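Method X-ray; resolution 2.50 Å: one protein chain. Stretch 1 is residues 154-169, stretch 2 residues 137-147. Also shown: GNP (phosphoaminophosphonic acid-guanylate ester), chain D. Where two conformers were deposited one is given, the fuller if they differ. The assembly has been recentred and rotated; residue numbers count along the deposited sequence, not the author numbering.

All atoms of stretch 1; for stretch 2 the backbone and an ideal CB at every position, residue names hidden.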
# COMPACT_ATOMS: atom_id res chain seq x y z
N VAL A 154 3.67 -19.03 1.05
CA VAL A 154 3.75 -17.60 1.29
C VAL A 154 3.35 -17.36 2.73
O VAL A 154 2.79 -18.21 3.38
CB VAL A 154 2.86 -16.77 0.32
CG1 VAL A 154 3.33 -16.96 -1.11
CG2 VAL A 154 1.39 -17.17 0.46
N ASP A 155 3.67 -16.19 3.21
CA ASP A 155 3.36 -15.83 4.57
C ASP A 155 1.90 -15.46 4.67
O ASP A 155 1.44 -14.49 4.04
CB ASP A 155 4.24 -14.66 4.94
CG ASP A 155 4.05 -14.19 6.34
OD1 ASP A 155 4.80 -13.26 6.69
OD2 ASP A 155 3.18 -14.68 7.05
N HIS A 156 1.17 -16.18 5.49
CA HIS A 156 -0.23 -15.91 5.76
C HIS A 156 -0.50 -14.52 6.27
O HIS A 156 -1.61 -14.02 6.13
CB HIS A 156 -0.81 -16.95 6.73
CG HIS A 156 -0.33 -16.81 8.16
ND1 HIS A 156 -0.93 -15.98 9.05
CD2 HIS A 156 0.74 -17.41 8.84
CE1 HIS A 156 -0.28 -16.05 10.24
NE2 HIS A 156 0.74 -16.92 10.11
N ARG A 157 0.51 -13.89 6.89
CA ARG A 157 0.38 -12.50 7.38
C ARG A 157 -0.03 -11.54 6.24
O ARG A 157 -0.70 -10.54 6.49
CB ARG A 157 1.68 -12.02 8.04
CG ARG A 157 2.15 -12.72 9.33
CD ARG A 157 3.66 -13.01 9.21
NE ARG A 157 4.56 -12.65 10.30
CZ ARG A 157 5.90 -12.68 10.20
NH1 ARG A 157 6.51 -13.03 9.05
NH2 ARG A 157 6.64 -12.34 11.26
N LEU A 158 0.36 -11.82 5.01
CA LEU A 158 0.02 -10.91 3.90
C LEU A 158 -1.50 -10.83 3.64
O LEU A 158 -2.05 -9.72 3.58
CB LEU A 158 0.72 -11.28 2.59
CG LEU A 158 2.23 -11.37 2.66
CD1 LEU A 158 2.77 -11.81 1.29
CD2 LEU A 158 2.88 -10.09 3.16
N ARG A 159 -2.16 -11.98 3.50
CA ARG A 159 -3.64 -12.01 3.42
C ARG A 159 -4.30 -11.48 4.68
O ARG A 159 -5.31 -10.78 4.61
CB ARG A 159 -4.19 -13.42 3.10
CG ARG A 159 -4.06 -13.86 1.63
CD ARG A 159 -5.14 -13.20 0.79
NE ARG A 159 -4.89 -13.28 -0.65
CZ ARG A 159 -5.79 -13.01 -1.60
NH1 ARG A 159 -7.02 -12.63 -1.31
NH2 ARG A 159 -5.44 -13.14 -2.88
N ASP A 160 -3.75 -11.80 5.85
CA ASP A 160 -4.28 -11.24 7.09
C ASP A 160 -4.35 -9.73 7.00
O ASP A 160 -5.38 -9.11 7.28
CB ASP A 160 -3.46 -11.64 8.28
CG ASP A 160 -3.56 -13.14 8.60
OD1 ASP A 160 -4.44 -13.85 8.03
OD2 ASP A 160 -2.71 -13.61 9.43
N GLY A 161 -3.28 -9.12 6.54
CA GLY A 161 -3.25 -7.67 6.39
C GLY A 161 -4.26 -7.22 5.35
O GLY A 161 -5.05 -6.33 5.61
N LEU A 162 -4.31 -7.90 4.21
CA LEU A 162 -5.30 -7.59 3.18
C LEU A 162 -6.73 -7.71 3.71
O LEU A 162 -7.54 -6.83 3.45
CB LEU A 162 -5.10 -8.45 1.94
CG LEU A 162 -5.93 -8.08 0.73
CD1 LEU A 162 -5.65 -6.65 0.32
CD2 LEU A 162 -5.61 -9.01 -0.43
N LYS A 163 -7.01 -8.75 4.48
CA LYS A 163 -8.37 -8.96 5.00
C LYS A 163 -8.77 -7.87 5.99
O LYS A 163 -9.92 -7.46 6.03
CB LYS A 163 -8.49 -10.30 5.74
CG LYS A 163 -8.80 -11.48 4.84
CD LYS A 163 -8.62 -12.85 5.55
CE LYS A 163 -9.23 -13.96 4.70
NZ LYS A 163 -10.76 -13.95 4.70
N TRP A 164 -7.83 -7.43 6.82
CA TRP A 164 -8.11 -6.30 7.70
C TRP A 164 -8.42 -5.06 6.86
O TRP A 164 -9.33 -4.32 7.18
CB TRP A 164 -6.93 -6.02 8.60
CG TRP A 164 -7.15 -4.77 9.38
CD1 TRP A 164 -7.87 -4.62 10.59
CD2 TRP A 164 -6.75 -3.43 9.02
NE1 TRP A 164 -7.89 -3.31 10.97
CE2 TRP A 164 -7.25 -2.55 10.07
CE3 TRP A 164 -6.04 -2.91 8.01
CZ2 TRP A 164 -7.02 -1.21 10.06
CZ3 TRP A 164 -5.84 -1.54 7.99
CH2 TRP A 164 -6.33 -0.71 8.99
N LEU A 165 -7.67 -4.83 5.78
CA LEU A 165 -7.87 -3.63 4.97
C LEU A 165 -9.25 -3.69 4.33
O LEU A 165 -10.03 -2.73 4.40
CB LEU A 165 -6.87 -3.53 3.82
CG LEU A 165 -6.11 -2.26 3.53
CD1 LEU A 165 -5.72 -2.22 2.07
CD2 LEU A 165 -6.81 -1.03 3.98
N VAL A 166 -9.53 -4.84 3.71
CA VAL A 166 -10.75 -4.97 2.93
C VAL A 166 -11.94 -4.86 3.86
O VAL A 166 -12.93 -4.21 3.53
CB VAL A 166 -10.76 -6.25 2.07
CG1 VAL A 166 -12.14 -6.45 1.50
CG2 VAL A 166 -9.68 -6.13 0.97
N GLY A 167 -11.84 -5.45 5.03
CA GLY A 167 -12.88 -5.35 6.03
C GLY A 167 -13.10 -3.93 6.51
O GLY A 167 -14.21 -3.52 6.78
N THR A 168 -12.03 -3.17 6.60
CA THR A 168 -12.18 -1.78 6.99
C THR A 168 -12.85 -1.03 5.89
O THR A 168 -13.77 -0.27 6.16
CB THR A 168 -10.84 -1.16 7.34
OG1 THR A 168 -10.25 -1.92 8.40
CG2 THR A 168 -10.97 0.20 7.81
N VAL A 169 -12.41 -1.22 4.64
CA VAL A 169 -13.09 -0.56 3.50
C VAL A 169 -14.56 -1.02 3.46
O VAL A 169 -15.44 -0.20 3.36
CB VAL A 169 -12.39 -0.83 2.18
CG1 VAL A 169 -13.19 -0.25 0.98
CG2 VAL A 169 -10.98 -0.26 2.25
N UNK A 137 -5.58 8.34 10.14
CA UNK A 137 -6.19 7.44 9.22
C UNK A 137 -6.11 6.09 9.90
O UNK A 137 -5.07 5.72 10.47
CB UNK A 137 -5.52 7.46 7.85
N UNK A 138 -7.22 5.36 9.86
CA UNK A 138 -7.26 4.07 10.46
C UNK A 138 -6.09 3.25 9.90
O UNK A 138 -5.80 3.32 8.70
CB UNK A 138 -8.61 3.39 10.21
N UNK A 139 -5.39 2.50 10.74
CA UNK A 139 -4.26 1.74 10.27
C UNK A 139 -3.91 0.67 11.19
O UNK A 139 -4.25 0.70 12.38
CB UNK A 139 -3.04 2.64 10.04
N UNK A 140 -3.19 -0.30 10.66
CA UNK A 140 -2.75 -1.43 11.46
C UNK A 140 -1.44 -1.88 10.88
O UNK A 140 -1.25 -1.76 9.66
CB UNK A 140 -3.78 -2.56 11.48
N UNK A 141 -0.56 -2.43 11.71
CA UNK A 141 0.76 -2.80 11.24
C UNK A 141 0.89 -4.28 11.35
O UNK A 141 0.56 -4.84 12.38
CB UNK A 141 1.87 -2.09 12.02
N UNK A 142 1.39 -4.91 10.30
CA UNK A 142 1.49 -6.34 10.23
C UNK A 142 2.90 -6.69 9.83
O UNK A 142 3.35 -6.31 8.77
CB UNK A 142 0.47 -6.93 9.25
N UNK A 143 3.62 -7.40 10.70
CA UNK A 143 4.90 -7.89 10.29
C UNK A 143 4.75 -9.00 9.27
O UNK A 143 3.83 -9.80 9.38
CB UNK A 143 5.70 -8.37 11.50
N UNK A 144 5.69 -9.11 8.32
CA UNK A 144 5.57 -10.13 7.29
C UNK A 144 6.90 -10.38 6.62
O UNK A 144 7.91 -9.70 6.87
CB UNK A 144 4.52 -9.73 6.25
N UNK A 145 6.87 -11.38 5.74
CA UNK A 145 8.03 -11.78 4.94
C UNK A 145 7.53 -12.07 3.54
O UNK A 145 7.01 -13.13 3.25
CB UNK A 145 8.75 -12.99 5.54
N UNK A 146 7.62 -11.07 2.71
CA UNK A 146 7.12 -11.12 1.35
C UNK A 146 7.96 -12.14 0.58
O UNK A 146 7.48 -12.68 -0.39
CB UNK A 146 7.17 -9.74 0.69
N UNK A 147 9.20 -12.36 0.97
CA UNK A 147 10.06 -13.33 0.30
C UNK A 147 10.37 -14.50 1.22
O UNK A 147 11.45 -14.55 1.82
CB UNK A 147 11.36 -12.67 -0.17
PG GNP D . 10.83 -0.34 -5.96
O1G GNP D . 10.13 -1.16 -7.16
O2G GNP D . 9.78 0.51 -5.15
O3G GNP D . 12.01 0.44 -6.57
N3B GNP D . 11.34 -1.49 -4.82
PB GNP D . 10.21 -2.62 -4.27
O1B GNP D . 9.15 -3.05 -5.41
O2B GNP D . 9.56 -2.00 -3.06
O3A GNP D . 11.16 -3.80 -3.81
PA GNP D . 11.19 -5.30 -4.36
O1A GNP D . 11.76 -5.11 -5.71
O2A GNP D . 9.84 -5.89 -4.12
O5' GNP D . 12.25 -5.90 -3.32
C5' GNP D . 13.50 -5.20 -3.10
C4' GNP D . 14.60 -6.20 -2.67
O4' GNP D . 14.19 -6.76 -1.42
C3' GNP D . 14.71 -7.43 -3.56
O3' GNP D . 15.98 -8.09 -3.45
C2' GNP D . 13.77 -8.41 -2.95
O2' GNP D . 14.06 -9.75 -3.21
C1' GNP D . 14.04 -8.16 -1.49
N9 GNP D . 12.99 -8.60 -0.57
C8 GNP D . 11.70 -8.33 -0.69
N7 GNP D . 11.01 -8.81 0.35
C5 GNP D . 11.88 -9.43 1.16
C6 GNP D . 11.76 -10.17 2.43
O6 GNP D . 10.66 -10.34 2.98
N1 GNP D . 12.87 -10.63 2.96
C2 GNP D . 14.10 -10.46 2.39
N2 GNP D . 15.14 -10.99 3.02
N3 GNP D . 14.30 -9.79 1.22
C4 GNP D . 13.20 -9.29 0.56

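Residues 139-143 form a strand almost antiparallel to helix 157-169, at an angle of 168° and with 8.5 Å between the axes at closest approach. Position 138 therefore lies beside the later turns, and 144 and 145 beside the start of the helix and the residues just before it.

Position 137 has nothing of stretch 1 within reach, so this interface sets no preference. It is Asn-137, whose backbone O accepts a hydrogen bond from the side chain at 139.

At 138 the CB points toward the helix, yet the ideal CB stays 4.6 Å from Thr-168 CG2 and 4.8 Å from Trp-164 CH2. A small or medium side chain, polar or not, would suit. Ser-138 places OG 3.7 Å from Trp-164 CZ2, a contact without a hydrogen bond.

Position 139 points away, leaving its backbone to meet the indole; many residues would do. In His-139 the CA lies 3.5 Å from Trp-164 CH2, while ND1 turns back to donate to Asn-137 O at 2.7 Å.

At 140 the CB again points toward stretch 1, and its ideal position is 3.7 Å from Trp-164 CE2. Any side chain with a CB methylene could lay it on the indole. Asn-140 does so: CB sits 3.6 Å from the centroid of the six-membered ring, over its face, and ND2 approaches Trp-164 NE1 at 3.6 Å.

Position 141 points away, as strand alternation requires, and extended backbone angles favour a beta-branched residue among others. It is Val-141.

Position 142 faces Gly-161, where the helix has no side chain and leaves room for a broad, flat group; an aromatic or a large aliphatic residue would fit. Phe-142 covers the glycine, with Gly-161 CA 3.6 Å from the ring centroid and over the face. The fit is close: an ideal CB on Gly-161 would lie 3.3 Å from Phe-142 CD1. Beyond it, Phe-142 CZ packs 3.6 Å from Trp-164 CB.

At 143, phi of -71° is compatible with proline, though not exclusive to it, and the CB points sideways, 4.1 Å from Arg-157 NH2. Pro-143 fits these angles; its O lies over a face of the guanidinium, 3.1 Å from Arg-157 NE, but the angle is too poor for a hydrogen bond.

Position 144 is tight: the ideal CB is 3.5 Å from Leu-158 CD2 and 3.6 Å from Asp-155 OD1. Small residues such as Ala, Ser or Cys suit it. Cys-144 CB packs 3.5 Å from Leu-158 CD2.

At 145 the backbone N donates to Asp-155 OD1 at 3.0 Å, which any residue but proline could do. Arg-157 NH1 nearby offers a donor, favouring a short acceptor such as Ser, Thr or Asn. Thr-145 OG1 accepts a weak hydrogen bond from Arg-157 NH1 at 3.3 Å.

Position 146 points away, with Leu-158 CD1 4.9 Å from its ideal CB, so stretch 1 sets little limit and many side chains, small ones included, would do; it is Ala-146.

Position 147 lies beyond stretch 1, so its side chain is unconstrained here. In Lys-147 the backbone N donates to GNP O6 at 3.2 Å.

Stretch 2 137-147: NSHNVFPCTAK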
# COMPACT_ATOMS: atom_id res chain seq x y z
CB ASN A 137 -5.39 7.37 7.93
CG ASN A 137 -5.59 8.57 7.05
OD1 ASN A 137 -5.14 9.65 7.38
ND2 ASN A 137 -6.26 8.38 5.91
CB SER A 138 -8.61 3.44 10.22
OG SER A 138 -8.57 2.09 10.62
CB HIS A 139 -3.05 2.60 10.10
CG HIS A 139 -2.59 3.23 11.37
ND1 HIS A 139 -3.13 4.35 11.84
CD2 HIS A 139 -1.64 2.80 12.33
CE1 HIS A 139 -2.53 4.68 13.03
NE2 HIS A 139 -1.64 3.71 13.34
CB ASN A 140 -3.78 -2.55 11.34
CG ASN A 140 -3.78 -3.50 12.51
OD1 ASN A 140 -2.88 -3.51 13.34
ND2 ASN A 140 -4.82 -4.32 12.58
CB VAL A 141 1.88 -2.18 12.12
CG1 VAL A 141 3.27 -2.72 11.71
CG2 VAL A 141 1.80 -0.66 12.07
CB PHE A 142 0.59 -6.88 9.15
CG PHE A 142 -0.86 -6.60 9.39
CD1 PHE A 142 -1.46 -5.48 8.83
CD2 PHE A 142 -1.63 -7.47 10.12
CE1 PHE A 142 -2.80 -5.23 9.03
CE2 PHE A 142 -2.97 -7.21 10.34
CZ PHE A 142 -3.54 -6.08 9.81
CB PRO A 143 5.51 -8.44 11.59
CG PRO A 143 4.48 -8.35 12.63
CD PRO A 143 3.29 -7.66 12.10
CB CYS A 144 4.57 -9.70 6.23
SG CYS A 144 5.16 -8.26 5.32
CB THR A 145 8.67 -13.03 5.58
OG1 THR A 145 8.99 -12.68 6.92
CG2 THR A 145 9.91 -13.49 4.85
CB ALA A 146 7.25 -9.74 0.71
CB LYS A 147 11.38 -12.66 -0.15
CG LYS A 147 12.17 -13.47 -1.18
CD LYS A 147 13.55 -12.89 -1.44
CE LYS A 147 14.42 -13.80 -2.33
NZ LYS A 147 15.74 -14.16 -1.72
O HOH W 1 5.47 -14.49 1.59
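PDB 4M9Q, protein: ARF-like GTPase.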